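Local coordinates for putative uncharacterized protein lp_3323 (Lactobacillus plantarum, PDB 3DC7) that is of unknown function but belongs to the GDSL-like lipase/acylhydrolase family, and so probably hydrolyses ester bonds, at residues 136-141 / 186-191; 91-96 / 146-151; 23-28 / 81-86. All coordinates share one frame; numbering follows the deposited sequence.

Overall arrangement
The chain is built around a parallel sheet with strand order 2-1-3-4-5, as in SGNH hydrolases. Contact 3 pairs the starts of strands 24-28 and 85-89 inside this sheet. Contacts 1 and 2 lie on the other side of the chain's centre, about 27 and 26 Å from contact 3 between centres. They are neighbours, about 11 Å apart between centres, and touch through Ile-140, which packs on Val-92 and Phe-148. Contact 3 closes first along the chain. The segments of contacts 1 and 2 then alternate, so helix 92-96 and the loops after strand 132-136 and helix 180-183 are knitted together at the end probably used for catalysis.

Contact 1 of 3, residues 136-141 / 186-191; sequences SAIHIG and MTFAIP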
loop_
_atom_site.group_PDB
_atom_site.type_symbol
_atom_site.label_atom_id
_atom_site.label_comp_id
_atom_site.label_asym_id
_atom_site.label_seq_id
_atom_site.Cartn_x
_atom_site.Cartn_y
_atom_site.Cartn_z
ATOM N N SER A 136 -1.524 -12.343 5.400
ATOM C CA SER A 136 -2.790 -12.501 6.134
ATOM C C SER A 136 -3.922 -12.958 5.209
ATOM O O SER A 136 -3.950 -12.606 4.027
ATOM C CB SER A 136 -3.159 -11.218 6.864
ATOM O OG SER A 136 -3.360 -10.157 5.953
ATOM N N ALA A 137 -4.859 -13.720 5.764
ATOM C CA ALA A 137 -5.840 -14.487 4.994
ATOM C C ALA A 137 -6.971 -13.696 4.363
ATOM O O ALA A 137 -7.303 -12.595 4.785
ATOM C CB ALA A 137 -6.421 -15.594 5.858
ATOM N N ILE A 138 -7.553 -14.303 3.336
ATOM C CA ILE A 138 -8.811 -13.887 2.715
ATOM C C ILE A 138 -9.941 -13.750 3.756
ATOM O O ILE A 138 -9.974 -14.490 4.757
ATOM C CB ILE A 138 -9.189 -14.904 1.608
ATOM C CG1 ILE A 138 -8.095 -14.908 0.529
ATOM C CG2 ILE A 138 -10.572 -14.599 0.979
ATOM C CD1 ILE A 138 -7.882 -16.244 -0.107
ATOM N N HIS A 139 -10.822 -12.773 3.526
ATOM C CA HIS A 139 -12.065 -12.603 4.285
ATOM C C HIS A 139 -12.831 -13.920 4.229
ATOM O O HIS A 139 -13.137 -14.414 3.145
ATOM C CB HIS A 139 -12.921 -11.475 3.674
ATOM C CG HIS A 139 -13.977 -10.934 4.596
ATOM N ND1 HIS A 139 -14.867 -11.740 5.278
ATOM C CD2 HIS A 139 -14.297 -9.662 4.933
ATOM C CE1 HIS A 139 -15.674 -10.992 6.010
ATOM N NE2 HIS A 139 -15.353 -9.727 5.815
ATOM N N ILE A 140 -13.114 -14.499 5.389
ATOM C CA ILE A 140 -13.773 -15.804 5.429
ATOM C C ILE A 140 -15.289 -15.671 5.464
ATOM O O ILE A 140 -15.816 -14.600 5.758
ATOM C CB ILE A 140 -13.288 -16.674 6.623
ATOM C CG1 ILE A 140 -13.757 -16.078 7.957
ATOM C CG2 ILE A 140 -11.765 -16.888 6.561
ATOM C CD1 ILE A 140 -13.441 -16.914 9.160
ATOM N N GLY A 141 -15.981 -16.763 5.154
ATOM C CA GLY A 141 -17.443 -16.816 5.221
ATOM C C GLY A 141 -17.909 -17.349 6.562
ATOM O O GLY A 141 -17.144 -17.346 7.532
HETATM N N MSE A 186 -10.966 -11.656 -4.076
HETATM C CA MSE A 186 -12.109 -12.482 -3.667
HETATM C C MSE A 186 -12.362 -12.416 -2.165
HETATM O O MSE A 186 -11.478 -12.056 -1.387
HETATM C CB MSE A 186 -11.880 -13.944 -4.064
HETATM C CG MSE A 186 -10.734 -14.621 -3.323
HETATM SE SE MSE A 186 -9.964 -16.194 -4.224
HETATM C CE MSE A 186 -9.763 -15.436 -6.030
ATOM N N THR A 187 -13.585 -12.763 -1.774
ATOM C CA THR A 187 -13.947 -12.951 -0.374
ATOM C C THR A 187 -14.806 -14.205 -0.255
ATOM O O THR A 187 -15.715 -14.416 -1.064
ATOM C CB THR A 187 -14.670 -11.697 0.212
ATOM O OG1 THR A 187 -15.290 -12.015 1.461
ATOM C CG2 THR A 187 -15.742 -11.162 -0.751
ATOM N N PHE A 188 -14.516 -15.050 0.732
ATOM C CA PHE A 188 -15.336 -16.257 0.955
ATOM C C PHE A 188 -16.698 -15.973 1.604
ATOM O O PHE A 188 -17.551 -16.861 1.695
ATOM C CB PHE A 188 -14.562 -17.329 1.734
ATOM C CG PHE A 188 -13.308 -17.811 1.032
ATOM C CD1 PHE A 188 -13.146 -17.647 -0.341
ATOM C CD2 PHE A 188 -12.306 -18.451 1.741
ATOM C CE1 PHE A 188 -11.989 -18.085 -0.985
ATOM C CE2 PHE A 188 -11.156 -18.906 1.103
ATOM C CZ PHE A 188 -10.995 -18.711 -0.268
ATOM N N ALA A 189 -16.902 -14.728 2.035
ATOM C CA ALA A 189 -18.209 -14.263 2.525
ATOM C C ALA A 189 -19.254 -14.098 1.406
ATOM O O ALA A 189 -20.432 -13.845 1.679
ATOM C CB ALA A 189 -18.043 -12.966 3.279
ATOM N N ILE A 190 -18.820 -14.208 0.153
ATOM C CA ILE A 190 -19.753 -14.258 -0.974
ATOM C C ILE A 190 -19.776 -15.683 -1.517
ATOM O O ILE A 190 -18.727 -16.213 -1.911
ATOM C CB ILE A 190 -19.417 -13.206 -2.082
ATOM C CG1 ILE A 190 -20.000 -11.854 -1.713
ATOM C CG2 ILE A 190 -20.029 -13.574 -3.404
ATOM C CD1 ILE A 190 -18.994 -10.887 -1.307
ATOM N N PRO A 191 -20.960 -16.333 -1.465
ATOM C CA PRO A 191 -21.177 -17.725 -1.876
ATOM C C PRO A 191 -20.634 -18.058 -3.264
ATOM O O PRO A 191 -19.947 -19.071 -3.413
ATOM C CB PRO A 191 -22.702 -17.866 -1.833
ATOM C CG PRO A 191 -23.105 -16.933 -0.730
ATOM C CD PRO A 191 -22.200 -15.730 -0.927
HETATM O O HOH W 1 -10.716 -11.012 1.062
#
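Ile-138 sets its CG2 methyl over one face of the Phe-188 ring. CG2 is 4.0 Å from the ring centroid and 3° off the normal, a CH-pi contact over the centre. On the same side, CD1 of Ile-138 comes 4.0 Å from CZ of Phe-188. His-139 ND1 donates to Ile-140 O at 3.1 Å, and the acceptor lies in the plane of the imidazole. This bond should limit rotation of the imidazole. The Tyr-181 ring meets that of His-139, planes about 20° apart. CB of Ala-189 packs near ND1. His-139 and Thr-187 lie side by side and point the same way, with His-139 CB 3.3 Å from Thr-187 OG1. That hydroxyl oxygen also accepts from Ala-189 N at 3.2 Å, forming an ST turn.

The backbones are joined by Phe-188 N donating to His-139 O at 2.9 Å, with a C=O...donor angle of 163°. A water accepts from His-139 N and donates to Met-186 O, a second link. At Gly-141, CA is 3.5 Å from Phe-188 O, and a CB there would clash with that oxygen.

Segment 136-141 carries on from strand 132-136. Gln-159 of helix 159-173 bonds to both Ile-138 O and Ile-140 N. Gly-141 is backbone-bonded to Thr-201, in an Asp-Thr-Leu-His sequence that fits the family's DxxH block, so the contact probably borders the catalytic region. The type I turn from Thr-187 to Ile-190 leads into helix 191-197, whose Tyr-197 touches Phe-188, and Tyr-173 of the second subunit packs on Thr-187.

Contact 2 of 3, residues 91-96 / 146-151; sequences GVNDYG and GSFSAV
Phe-148 meets Gly-96, and Tyr-95 meets Ser-149, from different rotamers. In Phe-148, CG is anti to the carbonyl carbon, beside the backbone N (chi1 -75°); the ring reaches Gly-96. In Tyr-95, CG is anti to the backbone N (chi1 167°); the hydroxyl at the far end of the ring meets Ser-149 O.

Gly-96 CA sits over one face of the Phe-148 ring, 3.7 Å from the centroid and 12° off the normal, a CH-pi contact. A CB on Gly-96 would clash with CE2, so glycine lets the ring lie close to the helix. The Asn-93 side chain lies near the ring edge. An alanine in place of Phe-148 would probably leave a gap over Gly-96.

Tyr-95 OH donates to Ser-149 O at 2.8 Å, from above the carbonyl plane. Ser-149 OG accepts from Val-151 N at 3.0 Å, an ST turn. Ser-147 CB packs against Gly-96 O, while its OG bonds to Asp-98.

The sequence Gly-Val-Asn-Asp of 91-94 fits the GxND block of SGNH hydrolases. An aromatic face and one phenol bond thus hold the 146-151 loop beside what is probably part of the active site.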
loop_
_atom_site.group_PDB
_atom_site.type_symbol
_atom_site.label_atom_id
_atom_site.label_comp_id
_atom_site.label_asym_id
_atom_site.label_seq_id
_atom_site.Cartn_x
_atom_site.Cartn_y
_atom_site.Cartn_z
ATOM N N GLY A 91 -3.149 -15.846 11.464
ATOM C CA GLY A 91 -4.117 -14.874 11.956
ATOM C C GLY A 91 -5.574 -15.293 11.807
ATOM O O GLY A 91 -6.436 -14.811 12.550
ATOM N N VAL A 92 -5.863 -16.176 10.850
ATOM C CA VAL A 92 -7.245 -16.551 10.616
ATOM C C VAL A 92 -7.793 -17.422 11.745
ATOM O O VAL A 92 -8.970 -17.320 12.086
ATOM C CB VAL A 92 -7.491 -17.178 9.217
ATOM C CG1 VAL A 92 -7.211 -18.676 9.205
ATOM C CG2 VAL A 92 -8.935 -16.923 8.810
ATOM N N ASN A 93 -6.928 -18.249 12.336
ATOM C CA ASN A 93 -7.305 -19.028 13.521
ATOM C C ASN A 93 -7.349 -18.169 14.773
ATOM O O ASN A 93 -8.200 -18.367 15.635
ATOM C CB ASN A 93 -6.378 -20.228 13.736
ATOM C CG ASN A 93 -6.548 -21.292 12.669
ATOM O OD1 ASN A 93 -5.562 -21.825 12.145
ATOM N ND2 ASN A 93 -7.802 -21.604 12.335
ATOM N N ASP A 94 -6.441 -17.205 14.875
ATOM C CA ASP A 94 -6.530 -16.261 15.979
ATOM C C ASP A 94 -7.892 -15.567 15.946
ATOM O O ASP A 94 -8.551 -15.436 16.977
ATOM C CB ASP A 94 -5.382 -15.273 15.946
ATOM C CG ASP A 94 -4.021 -15.965 16.000
ATOM O OD1 ASP A 94 -3.315 -15.840 17.036
ATOM O OD2 ASP A 94 -3.653 -16.635 14.998
ATOM N N TYR A 95 -8.333 -15.164 14.755
ATOM C CA TYR A 95 -9.685 -14.609 14.611
ATOM C C TYR A 95 -10.768 -15.659 14.925
ATOM O O TYR A 95 -11.546 -15.483 15.851
ATOM C CB TYR A 95 -9.921 -13.981 13.224
ATOM C CG TYR A 95 -11.387 -13.693 12.938
ATOM C CD1 TYR A 95 -12.064 -12.669 13.613
ATOM C CD2 TYR A 95 -12.106 -14.472 12.027
ATOM C CE1 TYR A 95 -13.409 -12.424 13.380
ATOM C CE2 TYR A 95 -13.451 -14.229 11.786
ATOM C CZ TYR A 95 -14.093 -13.207 12.463
ATOM O OH TYR A 95 -15.417 -12.946 12.212
ATOM N N GLY A 96 -10.777 -16.755 14.172
ATOM C CA GLY A 96 -11.856 -17.732 14.234
ATOM C C GLY A 96 -11.896 -18.615 15.468
ATOM O O GLY A 96 -12.935 -19.165 15.803
ATOM N N GLY A 146 -17.986 -23.174 14.555
ATOM C CA GLY A 146 -17.450 -22.419 15.692
ATOM C C GLY A 146 -17.620 -20.922 15.505
ATOM O O GLY A 146 -18.682 -20.476 15.056
ATOM N N SER A 147 -16.578 -20.155 15.830
ATOM C CA SER A 147 -16.616 -18.696 15.722
ATOM C C SER A 147 -16.035 -18.198 14.402
ATOM O O SER A 147 -15.593 -17.040 14.306
ATOM C CB SER A 147 -15.861 -18.036 16.875
ATOM O OG SER A 147 -16.382 -18.418 18.139
ATOM N N PHE A 148 -16.026 -19.070 13.393
ATOM C CA PHE A 148 -15.552 -18.688 12.075
ATOM C C PHE A 148 -16.687 -18.024 11.298
ATOM O O PHE A 148 -17.466 -18.690 10.628
ATOM C CB PHE A 148 -15.004 -19.901 11.324
ATOM C CG PHE A 148 -13.656 -20.350 11.797
ATOM C CD1 PHE A 148 -13.539 -21.305 12.806
ATOM C CD2 PHE A 148 -12.501 -19.836 11.221
ATOM C CE1 PHE A 148 -12.286 -21.733 13.239
ATOM C CE2 PHE A 148 -11.245 -20.252 11.646
ATOM C CZ PHE A 148 -11.138 -21.207 12.660
ATOM N N SER A 149 -16.773 -16.706 11.400
ATOM C CA SER A 149 -17.934 -15.972 10.889
ATOM C C SER A 149 -17.517 -14.863 9.919
ATOM O O SER A 149 -16.402 -14.335 9.990
ATOM C CB SER A 149 -18.751 -15.422 12.080
ATOM O OG SER A 149 -19.685 -14.415 11.727
ATOM N N ALA A 150 -18.416 -14.516 9.006
ATOM C CA ALA A 150 -18.179 -13.411 8.093
ATOM C C ALA A 150 -18.329 -12.055 8.801
ATOM O O ALA A 150 -17.958 -11.015 8.252
ATOM C CB ALA A 150 -19.114 -13.513 6.893
ATOM N N VAL A 151 -18.843 -12.081 10.030
ATOM C CA VAL A 151 -19.225 -10.871 10.763
ATOM C C VAL A 151 -18.286 -10.576 11.958
ATOM O O VAL A 151 -17.423 -9.696 11.857
ATOM C CB VAL A 151 -20.729 -10.934 11.224
ATOM C CG1 VAL A 151 -21.151 -9.641 11.902
ATOM C CG2 VAL A 151 -21.655 -11.226 10.048
#

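Contact 3 of 3, residues 23-28 / 81-86; sequences RPAWLG and EDADFI
Arg-23 and Asp-84 exchange two hydrogen bonds. Arg-23 N donates to Asp-84 OD1 at 3.0 Å, meeting the oxygen from above the carboxylate plane. In return Asp-84 N donates to Arg-23 O at 3.0 Å. The other carboxylate oxygen, OD2, is taken by Lys-22 N, so Asp-84 ties down two successive backbone amides. The Arg-23 side chain bends at chi3 (-43°), which brings NE to Asp-82 O. That bond is 2.8 Å long, nearly straight at 171°, and lies in the guanidinium plane. Asp-82 OD2 is also near, 3.8 Å from NE, but this is a long salt bridge with no N-H pointing at it. The firmer partner of Asp-82 is Arg-54, at OD1, while Arg-23 NH1 pairs with Glu-53. This cluster of charges is likely to steady the arginine.

Further along, Ala-25 N donates to Phe-85 O at 2.8 Å. Pro-24 has no N-H to offer, and its CB packs 4.0 Å from Phe-85 CD2. Phe-85 turns its edge toward the face of Trp-26 in an offset edge-to-face pair, with centroids 5.7 Å apart and planes at 75°. Trp-26 NE1 is satisfied by Ser-55 OG. On the other face of the sheet, Ala-25 CB meets Ala-83 CB at 4.2 Å, with Ile-86 alongside.

The two strands run parallel. Strand 24-28 lies between 85-89 and 56-59, bonding through Ala-25 and Leu-27 to Ala-87 on one flank and through Pro-24 and Trp-26 to 56-59 on the other. Helices 42-50 and 206-223 cover the face that carries Pro-24, Trp-26 and Phe-85. Ile-86, on the other face, touches Trp-127.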
loop_
_atom_site.group_PDB
_atom_site.type_symbol
_atom_site.label_atom_id
_atom_site.label_comp_id
_atom_site.label_asym_id
_atom_site.label_seq_id
_atom_site.Cartn_x
_atom_site.Cartn_y
_atom_site.Cartn_z
ATOM N N ARG A 23 15.826 -22.109 -0.509
ATOM C CA ARG A 23 15.533 -22.746 0.775
ATOM C C ARG A 23 14.449 -21.999 1.553
ATOM O O ARG A 23 14.701 -21.514 2.672
ATOM C CB ARG A 23 16.812 -22.857 1.621
ATOM C CG ARG A 23 17.806 -23.915 1.128
ATOM C CD ARG A 23 19.149 -23.871 1.871
ATOM N NE ARG A 23 19.664 -22.514 2.079
ATOM C CZ ARG A 23 20.346 -21.812 1.178
ATOM N NH1 ARG A 23 20.611 -22.323 -0.024
ATOM N NH2 ARG A 23 20.760 -20.589 1.479
ATOM N N PRO A 24 13.231 -21.905 0.974
ATOM C CA PRO A 24 12.160 -21.186 1.676
ATOM C C PRO A 24 11.660 -21.954 2.892
ATOM O O PRO A 24 11.723 -23.188 2.922
ATOM C CB PRO A 24 11.051 -21.106 0.634
ATOM C CG PRO A 24 11.276 -22.302 -0.248
ATOM C CD PRO A 24 12.772 -22.454 -0.317
ATOM N N ALA A 25 11.162 -21.225 3.883
ATOM C CA ALA A 25 10.516 -21.839 5.032
ATOM C C ALA A 25 9.126 -21.219 5.179
ATOM O O ALA A 25 8.972 -20.001 5.170
ATOM C CB ALA A 25 11.342 -21.624 6.282
ATOM N N TRP A 26 8.126 -22.071 5.332
ATOM C CA TRP A 26 6.728 -21.658 5.318
ATOM C C TRP A 26 6.085 -21.934 6.668
ATOM O O TRP A 26 5.818 -23.082 7.013
ATOM C CB TRP A 26 5.996 -22.417 4.211
ATOM C CG TRP A 26 6.685 -22.317 2.859
ATOM C CD1 TRP A 26 7.562 -23.215 2.318
ATOM C CD2 TRP A 26 6.536 -21.269 1.888
ATOM N NE1 TRP A 26 7.966 -22.798 1.071
ATOM C CE2 TRP A 26 7.357 -21.605 0.780
ATOM C CE3 TRP A 26 5.796 -20.077 1.845
ATOM C CZ2 TRP A 26 7.463 -20.790 -0.353
ATOM C CZ3 TRP A 26 5.897 -19.263 0.699
ATOM C CH2 TRP A 26 6.725 -19.626 -0.374
ATOM N N LEU A 27 5.863 -20.876 7.443
ATOM C CA LEU A 27 5.259 -21.006 8.768
ATOM C C LEU A 27 3.793 -20.614 8.708
ATOM O O LEU A 27 3.469 -19.498 8.311
ATOM C CB LEU A 27 6.017 -20.137 9.779
ATOM C CG LEU A 27 5.553 -20.095 11.240
ATOM C CD1 LEU A 27 5.709 -21.445 11.928
ATOM C CD2 LEU A 27 6.295 -18.986 12.014
ATOM N N GLY A 28 2.901 -21.523 9.093
ATOM C CA GLY A 28 1.470 -21.233 9.035
ATOM C C GLY A 28 0.525 -22.247 9.646
ATOM O O GLY A 28 0.897 -23.029 10.502
ATOM N N GLU A 81 18.139 -22.977 10.326
ATOM C CA GLU A 81 19.097 -21.866 10.466
ATOM C C GLU A 81 19.549 -21.238 9.122
ATOM O O GLU A 81 19.856 -20.040 9.055
ATOM C CB GLU A 81 20.288 -22.274 11.347
ATOM C CG GLU A 81 20.142 -21.809 12.810
ATOM C CD GLU A 81 20.398 -22.911 13.856
ATOM O OE1 GLU A 81 21.271 -23.788 13.628
ATOM O OE2 GLU A 81 19.727 -22.889 14.924
ATOM N N ASP A 82 19.561 -22.040 8.059
ATOM C CA ASP A 82 19.961 -21.547 6.736
ATOM C C ASP A 82 18.780 -21.339 5.763
ATOM O O ASP A 82 18.935 -21.440 4.540
ATOM C CB ASP A 82 21.028 -22.464 6.128
ATOM C CG ASP A 82 20.527 -23.876 5.913
ATOM O OD1 ASP A 82 19.605 -24.312 6.644
ATOM O OD2 ASP A 82 21.069 -24.557 5.010
ATOM N N ALA A 83 17.605 -21.042 6.311
ATOM C CA ALA A 83 16.472 -20.595 5.509
ATOM C C ALA A 83 16.870 -19.332 4.750
ATOM O O ALA A 83 17.459 -18.427 5.337
ATOM C CB ALA A 83 15.289 -20.310 6.402
ATOM N N ASP A 84 16.577 -19.276 3.450
ATOM C CA ASP A 84 16.898 -18.074 2.668
ATOM C C ASP A 84 15.683 -17.183 2.418
ATOM O O ASP A 84 15.812 -16.097 1.836
ATOM C CB ASP A 84 17.633 -18.415 1.357
ATOM C CG ASP A 84 16.718 -18.956 0.284
ATOM O OD1 ASP A 84 15.588 -19.374 0.603
ATOM O OD2 ASP A 84 17.136 -18.978 -0.894
ATOM N N PHE A 85 14.517 -17.650 2.864
ATOM C CA PHE A 85 13.260 -16.910 2.788
ATOM C C PHE A 85 12.327 -17.436 3.869
ATOM O O PHE A 85 12.211 -18.649 4.059
ATOM C CB PHE A 85 12.615 -17.081 1.406
ATOM C CG PHE A 85 11.248 -16.430 1.268
ATOM C CD1 PHE A 85 11.101 -15.041 1.342
ATOM C CD2 PHE A 85 10.114 -17.209 1.034
ATOM C CE1 PHE A 85 9.839 -14.440 1.201
ATOM C CE2 PHE A 85 8.860 -16.629 0.897
ATOM C CZ PHE A 85 8.719 -15.231 0.972
ATOM N N ILE A 86 11.673 -16.527 4.578
ATOM C CA ILE A 86 10.689 -16.912 5.578
ATOM C C ILE A 86 9.349 -16.238 5.322
ATOM O O ILE A 86 9.253 -15.010 5.266
ATOM C CB ILE A 86 11.173 -16.625 7.026
ATOM C CG1 ILE A 86 12.434 -17.448 7.328
ATOM C CG2 ILE A 86 10.059 -16.940 8.041
ATOM C CD1 ILE A 86 13.343 -16.844 8.406
#